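PDB 1SQH: RE68036p from Drosophila melanogaster, which is of unknown function but carries an FR47-like, acetyltransferase-type domain and may act as a glycine N-acyltransferase. Local coordinates for residues G213-R216 against E221-A224; H188-N193 against M236-P241; F163-P168 against M256-A261. All coordinates share one frame; numbering follows the deposited sequence.

Overall arrangement
All three contacts lie in the part of the chain that includes the FR47-like region. Interactions 1 and 2 share the four-stranded antiparallel sheet: strand 222-228 belongs to interaction 1, and its neighbour 234-239 belongs to interaction 2. Their centres are 12 Å apart and they touch, with a probable hydrogen bond between Ile-223 O and Leu-240 N at 2.8 Å. Interaction 3 packs the loop after helix 159-163 on helix 248-263, which follows strand 234-239. Its centre is 20 Å from that of interaction 1 and 23 Å from that of interaction 2, with nearest atoms about 8 Å away in both cases.

Interaction 1. Residues G213-R216 against E221-A224; sequences GICR and ELIA
Ile-214 O takes two backbone N-H groups from the facing strand. Ile-223 N is bound at 2.7 Å, almost in line with the carbonyl bond, with a C=O...N angle of 172°. Ala-224 N adds a weak, bent bond to the same oxygen. Two successive residues facing one make a classic beta bulge. It sits in the beta hairpin of strands 211-216 and 222-228, within the antiparallel sheet of an acetyltransferase-like fold. Within the bulge, Ile-214 N also donates to Ala-224 O at 2.7 Å. Nearer the turn, Arg-216 N reaches Glu-221 O only weakly. The two short strand segments are far from strictly antiparallel, 128° apart in direction.

Around the bulge the side chains pack on two faces. Ile-214 CG2 meets Ile-223 CG2 at 4.0 Å, the two chains slanting past each other. Ile-214 CB also lies against the methyl of Ala-224. Leu-248 and Leu-252 of helix 248-263 cover Ile-214, and Leu-252 reaches Ala-224 as well. On the other face Cys-215 pairs with Leu-222, and SG rests on Leu-222 CA at 3.5 Å. The extended first torsion of Leu-222, with CG opposite the backbone N (chi1 178°), brings CD1 over Gly-213 CA and beside the sulfur.

At the turn end of the hairpin Arg-216 and Glu-221 run side by side in the same direction. Their charges do not meet: Glu-221 OE1 is 5.1 Å from Arg-216 NE, so any attraction is probably modest. The other carboxylate oxygen, OE2, makes a long, weak ion pair with Lys-242 NZ. The closest approach of the two side chains is made by a methylene, Arg-216 CD, 3.9 Å from Glu-221 OE1.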
# COMPACT_ATOMS: atom_id res chain seq x y z
N GLY A 213 16.97 -4.92 6.84
CA GLY A 213 18.07 -4.30 6.14
C GLY A 213 19.28 -5.20 6.10
O GLY A 213 19.49 -6.02 6.99
N ILE A 214 20.07 -5.05 5.04
CA ILE A 214 21.30 -5.82 4.85
C ILE A 214 22.49 -4.86 4.97
O ILE A 214 22.63 -3.91 4.18
CB ILE A 214 21.36 -6.47 3.44
CG1 ILE A 214 20.17 -7.41 3.23
CG2 ILE A 214 22.65 -7.26 3.29
CD1 ILE A 214 20.22 -8.69 4.05
N CYS A 215 23.35 -5.09 5.96
CA CYS A 215 24.52 -4.23 6.13
C CYS A 215 25.82 -5.03 6.06
O CYS A 215 25.86 -6.21 6.42
CB CYS A 215 24.46 -3.50 7.47
SG CYS A 215 23.10 -2.34 7.60
N ARG A 216 26.88 -4.38 5.59
CA ARG A 216 28.18 -5.03 5.48
C ARG A 216 28.71 -5.22 6.90
O ARG A 216 28.65 -4.29 7.71
CB ARG A 216 29.17 -4.17 4.68
CG ARG A 216 28.59 -3.55 3.42
CD ARG A 216 29.68 -3.22 2.41
NE ARG A 216 30.05 -4.38 1.60
CZ ARG A 216 31.08 -4.43 0.76
NH1 ARG A 216 31.86 -3.37 0.61
NH2 ARG A 216 31.32 -5.54 0.06
N GLU A 221 27.57 -0.39 6.59
CA GLU A 221 26.79 0.37 5.62
C GLU A 221 25.55 -0.35 5.09
O GLU A 221 25.66 -1.44 4.52
CB GLU A 221 27.70 0.74 4.44
CG GLU A 221 26.97 1.29 3.22
CD GLU A 221 27.89 1.41 2.02
OE1 GLU A 221 28.82 0.59 1.90
OE2 GLU A 221 27.66 2.31 1.19
N LEU A 222 24.38 0.26 5.27
CA LEU A 222 23.12 -0.32 4.79
C LEU A 222 23.23 -0.46 3.28
O LEU A 222 23.46 0.53 2.58
CB LEU A 222 21.95 0.59 5.15
CG LEU A 222 20.55 0.17 4.69
CD1 LEU A 222 20.12 -1.11 5.39
CD2 LEU A 222 19.58 1.31 4.99
N ILE A 223 23.04 -1.67 2.76
CA ILE A 223 23.21 -1.87 1.32
C ILE A 223 21.99 -2.39 0.57
O ILE A 223 21.96 -2.37 -0.66
CB ILE A 223 24.44 -2.80 1.08
CG1 ILE A 223 25.17 -2.37 -0.19
CG2 ILE A 223 23.99 -4.27 1.02
CD1 ILE A 223 25.88 -1.04 -0.05
N ALA A 224 21.00 -2.86 1.32
CA ALA A 224 19.76 -3.40 0.74
C ALA A 224 18.69 -3.43 1.83
O ALA A 224 19.01 -3.62 3.01
CB ALA A 224 20.00 -4.80 0.19

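Interaction 2. Residues H188-N193 against M236-P241; sequences HDSWPN and MLQVLP
Ser-190, in the loop after helix 184-189, meets Gln-238 of strand 234-239. Its OG sits between the backbone N and the carbonyl carbon (chi1 57°), a position from which it reaches back to hydrogen-bond with Val-187 O. The same OG lies 3.1 Å from Gln-238 NE2, but the angle is poor and no hydrogen bond forms. The other end of the amide gains nothing from Ser-190 either: Gln-238 OE1 stands 3.4 Å from Ser-190 O, and both are acceptors. The amide of Gln-238 therefore rests against the serine by packing, with OE1 3.7 Å from Ser-190 CB. The glutamine chain is fully extended, which carries its amide across from the strand to the loop.

Trp-191 comes next, and its backbone N is hydrogen-bonded to His-188 O. The segment begins the loop that leads to helix 199-208. Strand 234-239, which leads into helix 248-263, probably corresponds to the strand before the acyl-CoA-binding loop and helix of GNAT-type acetyltransferases. The indole of Trp-191 meets the strand at two places. On the five-membered side, Gln-238 NE2 lies at the edge, near the ring plane, 4.2 Å from Trp-191 CD1. An alanine in place of Gln-238 would probably leave Ser-190 OG and this part of the indole edge without their neighbour on the strand.

On the six-membered side, Trp-191 CZ2 touches CG of Met-236, modelled as selenomethionine, at 3.7 Å. Met-236 CG lies beside the backbone N, and a chi2 of 148° then brings the selenium to the ring edge. It stands 5.3 Å from the centroid of the six-membered ring and 86° off the ring normal, an in-plane Met-aromatic contact. Leu-202 of helix 199-208 also touches the indole, and Leu-205 of the same helix touches Met-236.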
# COMPACT_ATOMS: atom_id res chain seq x y z
N HIS A 188 15.22 6.45 1.47
CA HIS A 188 14.48 7.48 0.77
C HIS A 188 15.32 8.16 -0.32
O HIS A 188 14.80 8.59 -1.35
CB HIS A 188 13.96 8.53 1.76
CG HIS A 188 12.95 9.47 1.18
ND1 HIS A 188 13.30 10.52 0.34
CD2 HIS A 188 11.60 9.51 1.28
CE1 HIS A 188 12.21 11.15 -0.04
NE2 HIS A 188 11.16 10.56 0.51
N ASP A 189 16.63 8.24 -0.09
CA ASP A 189 17.53 8.87 -1.06
C ASP A 189 17.69 8.07 -2.35
O ASP A 189 18.05 8.64 -3.38
CB ASP A 189 18.92 9.08 -0.46
CG ASP A 189 19.89 9.71 -1.46
OD1 ASP A 189 19.60 10.83 -1.93
OD2 ASP A 189 20.93 9.09 -1.78
N SER A 190 17.44 6.77 -2.29
CA SER A 190 17.59 5.94 -3.48
C SER A 190 16.32 5.88 -4.32
O SER A 190 16.23 5.10 -5.27
CB SER A 190 18.04 4.53 -3.08
OG SER A 190 17.14 3.93 -2.17
N TRP A 191 15.33 6.70 -3.96
CA TRP A 191 14.08 6.77 -4.70
C TRP A 191 14.23 7.75 -5.86
O TRP A 191 14.58 8.92 -5.65
CB TRP A 191 12.96 7.25 -3.78
CG TRP A 191 12.39 6.19 -2.89
CD1 TRP A 191 12.92 4.96 -2.64
CD2 TRP A 191 11.19 6.28 -2.11
NE1 TRP A 191 12.11 4.27 -1.76
CE2 TRP A 191 11.04 5.06 -1.42
CE3 TRP A 191 10.22 7.28 -1.94
CZ2 TRP A 191 9.96 4.81 -0.57
CZ3 TRP A 191 9.14 7.02 -1.09
CH2 TRP A 191 9.02 5.80 -0.41
N PRO A 192 13.98 7.30 -7.10
CA PRO A 192 14.12 8.18 -8.26
C PRO A 192 12.99 9.19 -8.43
O PRO A 192 13.23 10.35 -8.76
CB PRO A 192 14.19 7.21 -9.43
CG PRO A 192 13.29 6.11 -8.99
CD PRO A 192 13.68 5.92 -7.53
N ASN A 193 11.76 8.75 -8.19
CA ASN A 193 10.61 9.64 -8.33
C ASN A 193 9.88 9.77 -7.00
O ASN A 193 8.67 9.58 -6.91
CB ASN A 193 9.66 9.10 -9.41
CG ASN A 193 10.35 8.90 -10.75
OD1 ASN A 193 10.76 9.86 -11.41
ND2 ASN A 193 10.49 7.64 -11.16
N MSE A 236 8.77 -1.58 -1.19
CA MSE A 236 10.00 -0.80 -1.26
C MSE A 236 11.30 -1.60 -1.21
O MSE A 236 12.28 -1.18 -0.59
CB MSE A 236 10.01 0.22 -0.13
CG MSE A 236 8.92 1.26 -0.26
SE MSE A 236 8.29 1.84 1.47
CE MSE A 236 6.98 0.43 1.73
N LEU A 237 11.30 -2.76 -1.87
CA LEU A 237 12.50 -3.60 -1.89
C LEU A 237 13.55 -2.91 -2.73
O LEU A 237 13.24 -2.31 -3.76
CB LEU A 237 12.19 -4.96 -2.51
CG LEU A 237 13.41 -5.87 -2.77
CD1 LEU A 237 14.06 -6.22 -1.43
CD2 LEU A 237 13.00 -7.14 -3.51
N GLN A 238 14.79 -2.96 -2.29
CA GLN A 238 15.86 -2.38 -3.10
C GLN A 238 17.24 -2.80 -2.64
O GLN A 238 17.49 -2.98 -1.44
CB GLN A 238 15.77 -0.85 -3.13
CG GLN A 238 16.72 -0.25 -4.15
CD GLN A 238 16.44 1.21 -4.45
OE1 GLN A 238 17.04 1.79 -5.35
NE2 GLN A 238 15.51 1.81 -3.70
N VAL A 239 18.12 -2.97 -3.61
CA VAL A 239 19.51 -3.34 -3.37
C VAL A 239 20.39 -2.32 -4.09
O VAL A 239 20.22 -2.09 -5.29
CB VAL A 239 19.82 -4.76 -3.91
CG1 VAL A 239 21.31 -5.05 -3.76
CG2 VAL A 239 19.01 -5.81 -3.16
N LEU A 240 21.30 -1.70 -3.35
CA LEU A 240 22.22 -0.72 -3.92
C LEU A 240 23.04 -1.43 -5.00
O LEU A 240 23.41 -2.59 -4.86
CB LEU A 240 23.16 -0.17 -2.83
CG LEU A 240 22.89 1.16 -2.11
CD1 LEU A 240 21.48 1.67 -2.34
CD2 LEU A 240 23.17 0.95 -0.63
N PRO A 241 23.32 -0.72 -6.11
CA PRO A 241 24.09 -1.29 -7.21
C PRO A 241 25.35 -2.06 -6.81
O PRO A 241 25.61 -3.14 -7.32
CB PRO A 241 24.40 -0.07 -8.07
CG PRO A 241 23.14 0.75 -7.91
CD PRO A 241 22.91 0.66 -6.41

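Interaction 3. Residues F163-P168 against M256-A261; sequences FCAKVP and MSREIA
Arg-258 and Ala-165 make the polar part of this contact. Arg-258 NH1 donates to Ala-165 O at 3.1 Å, with a bent N-H...O angle of 137°. That oxygen is modelled too close to a neighbouring atom, so the details of the bond are uncertain. The guanidinium approaches the carbonyl obliquely. Bends at chi2 and chi3 curl the arginine chain past the carbonyl oxygens of Phe-163 and Ala-165. Phe-163 O, at the end of helix 159-163, lies 3.6 Å from Arg-258 CD. Its hydrogen bond is to NE of Arg-262, a residue that also makes a cation-pi contact with the Phe-163 ring and brings its NH2 close to the like-charged Arg-258 NH1.

The apolar contacts are few and small. Ala-165 CB packs on the aliphatic part of the arginine, 3.7 Å from Arg-258 CG. The methyl of Ala-261 presses on the backbone of the other helix, with Ala-261 CB 3.5 Å from Phe-163 N. This small side chain fits where the two backbones come close: the CA atoms of Phe-163 and Ala-261 are 5.0 Å apart.

One aromatic edge takes part. The first torsion of Phe-163 sets CG opposite its backbone N (chi1 -173°), and the ring turns its rim to the end of the segment. Phe-163 CD2 lies 3.8 Å from Ala-261 O, which is near the ring plane. Ala-261 O is itself hydrogen-bonded to His-159 NE2.

The contact thus ties helix 159-163 and the loop leading to strand 174-177 to helix 248-263. Elsewhere on helix 248-263, Met-256 packs on Ile-226 of strand 222-228, and Ile-260 on Leu-234 of strand 234-239.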
# COMPACT_ATOMS: atom_id res chain seq x y z
N PHE A 163 4.20 -18.89 5.61
CA PHE A 163 4.55 -19.42 6.93
C PHE A 163 5.62 -20.50 6.89
O PHE A 163 6.53 -20.52 7.72
CB PHE A 163 3.29 -19.98 7.61
CG PHE A 163 3.50 -20.40 9.05
CD1 PHE A 163 4.12 -21.61 9.36
CD2 PHE A 163 3.09 -19.58 10.09
CE1 PHE A 163 4.32 -21.99 10.69
CE2 PHE A 163 3.29 -19.95 11.42
CZ PHE A 163 3.90 -21.16 11.72
N CYS A 164 5.50 -21.40 5.91
CA CYS A 164 6.43 -22.52 5.76
C CYS A 164 7.48 -22.27 4.69
O CYS A 164 8.14 -23.21 4.24
CB CYS A 164 5.67 -23.80 5.43
SG CYS A 164 4.21 -24.14 6.47
N ALA A 165 7.63 -21.02 4.26
CA ALA A 165 8.60 -20.67 3.23
C ALA A 165 10.04 -20.89 3.67
O ALA A 165 10.36 -20.80 4.85
CB ALA A 165 8.42 -19.20 2.82
N LYS A 166 10.91 -21.19 2.71
CA LYS A 166 12.32 -21.37 3.00
C LYS A 166 12.97 -20.00 2.81
O LYS A 166 12.41 -19.13 2.14
CB LYS A 166 12.97 -22.36 2.02
CG LYS A 166 12.58 -23.82 2.22
CD LYS A 166 13.40 -24.71 1.28
CE LYS A 166 13.09 -26.19 1.48
NZ LYS A 166 13.95 -27.06 0.61
N VAL A 167 14.15 -19.81 3.39
CA VAL A 167 14.85 -18.54 3.27
C VAL A 167 16.33 -18.79 3.03
O VAL A 167 16.97 -19.54 3.77
CB VAL A 167 14.66 -17.69 4.54
CG1 VAL A 167 15.04 -18.51 5.76
CG2 VAL A 167 15.49 -16.42 4.45
N PRO A 168 16.89 -18.16 1.99
CA PRO A 168 18.30 -18.29 1.61
C PRO A 168 19.28 -17.92 2.71
O PRO A 168 18.90 -17.30 3.71
CB PRO A 168 18.42 -17.34 0.41
CG PRO A 168 17.05 -17.39 -0.19
CD PRO A 168 16.18 -17.29 1.03
N MSE A 256 11.32 -11.49 4.73
CA MSE A 256 10.18 -10.67 5.12
C MSE A 256 8.85 -11.45 5.02
O MSE A 256 8.00 -11.34 5.90
CB MSE A 256 10.10 -9.41 4.26
CG MSE A 256 9.06 -8.42 4.73
SE MSE A 256 9.65 -7.46 6.32
CE MSE A 256 8.96 -8.68 7.64
N SER A 257 8.68 -12.24 3.96
CA SER A 257 7.46 -13.03 3.78
C SER A 257 7.25 -13.96 4.98
O SER A 257 6.15 -14.03 5.56
CB SER A 257 7.52 -13.85 2.49
OG SER A 257 7.52 -13.01 1.34
N ARG A 258 8.31 -14.67 5.35
CA ARG A 258 8.27 -15.58 6.49
C ARG A 258 7.99 -14.81 7.78
O ARG A 258 7.08 -15.17 8.52
CB ARG A 258 9.61 -16.30 6.65
CG ARG A 258 9.75 -17.56 5.84
CD ARG A 258 9.48 -18.78 6.70
NE ARG A 258 10.29 -18.79 7.92
CZ ARG A 258 10.79 -19.90 8.47
NH1 ARG A 258 10.57 -21.08 7.90
NH2 ARG A 258 11.46 -19.83 9.61
N GLU A 259 8.77 -13.76 8.03
CA GLU A 259 8.60 -12.99 9.26
C GLU A 259 7.19 -12.46 9.43
O GLU A 259 6.62 -12.55 10.52
CB GLU A 259 9.60 -11.82 9.34
CG GLU A 259 9.46 -11.00 10.64
CD GLU A 259 10.52 -9.92 10.82
OE1 GLU A 259 10.30 -9.01 11.65
OE2 GLU A 259 11.58 -9.96 10.16
N ILE A 260 6.61 -11.91 8.37
CA ILE A 260 5.27 -11.37 8.47
C ILE A 260 4.26 -12.48 8.75
O ILE A 260 3.44 -12.36 9.64
CB ILE A 260 4.83 -10.63 7.18
CG1 ILE A 260 5.65 -9.35 7.00
CG2 ILE A 260 3.32 -10.29 7.26
CD1 ILE A 260 5.31 -8.55 5.75
N ALA A 261 4.34 -13.56 7.98
CA ALA A 261 3.41 -14.67 8.14
C ALA A 261 3.46 -15.33 9.51
O ALA A 261 2.46 -15.84 10.00
CB ALA A 261 3.65 -15.72 7.05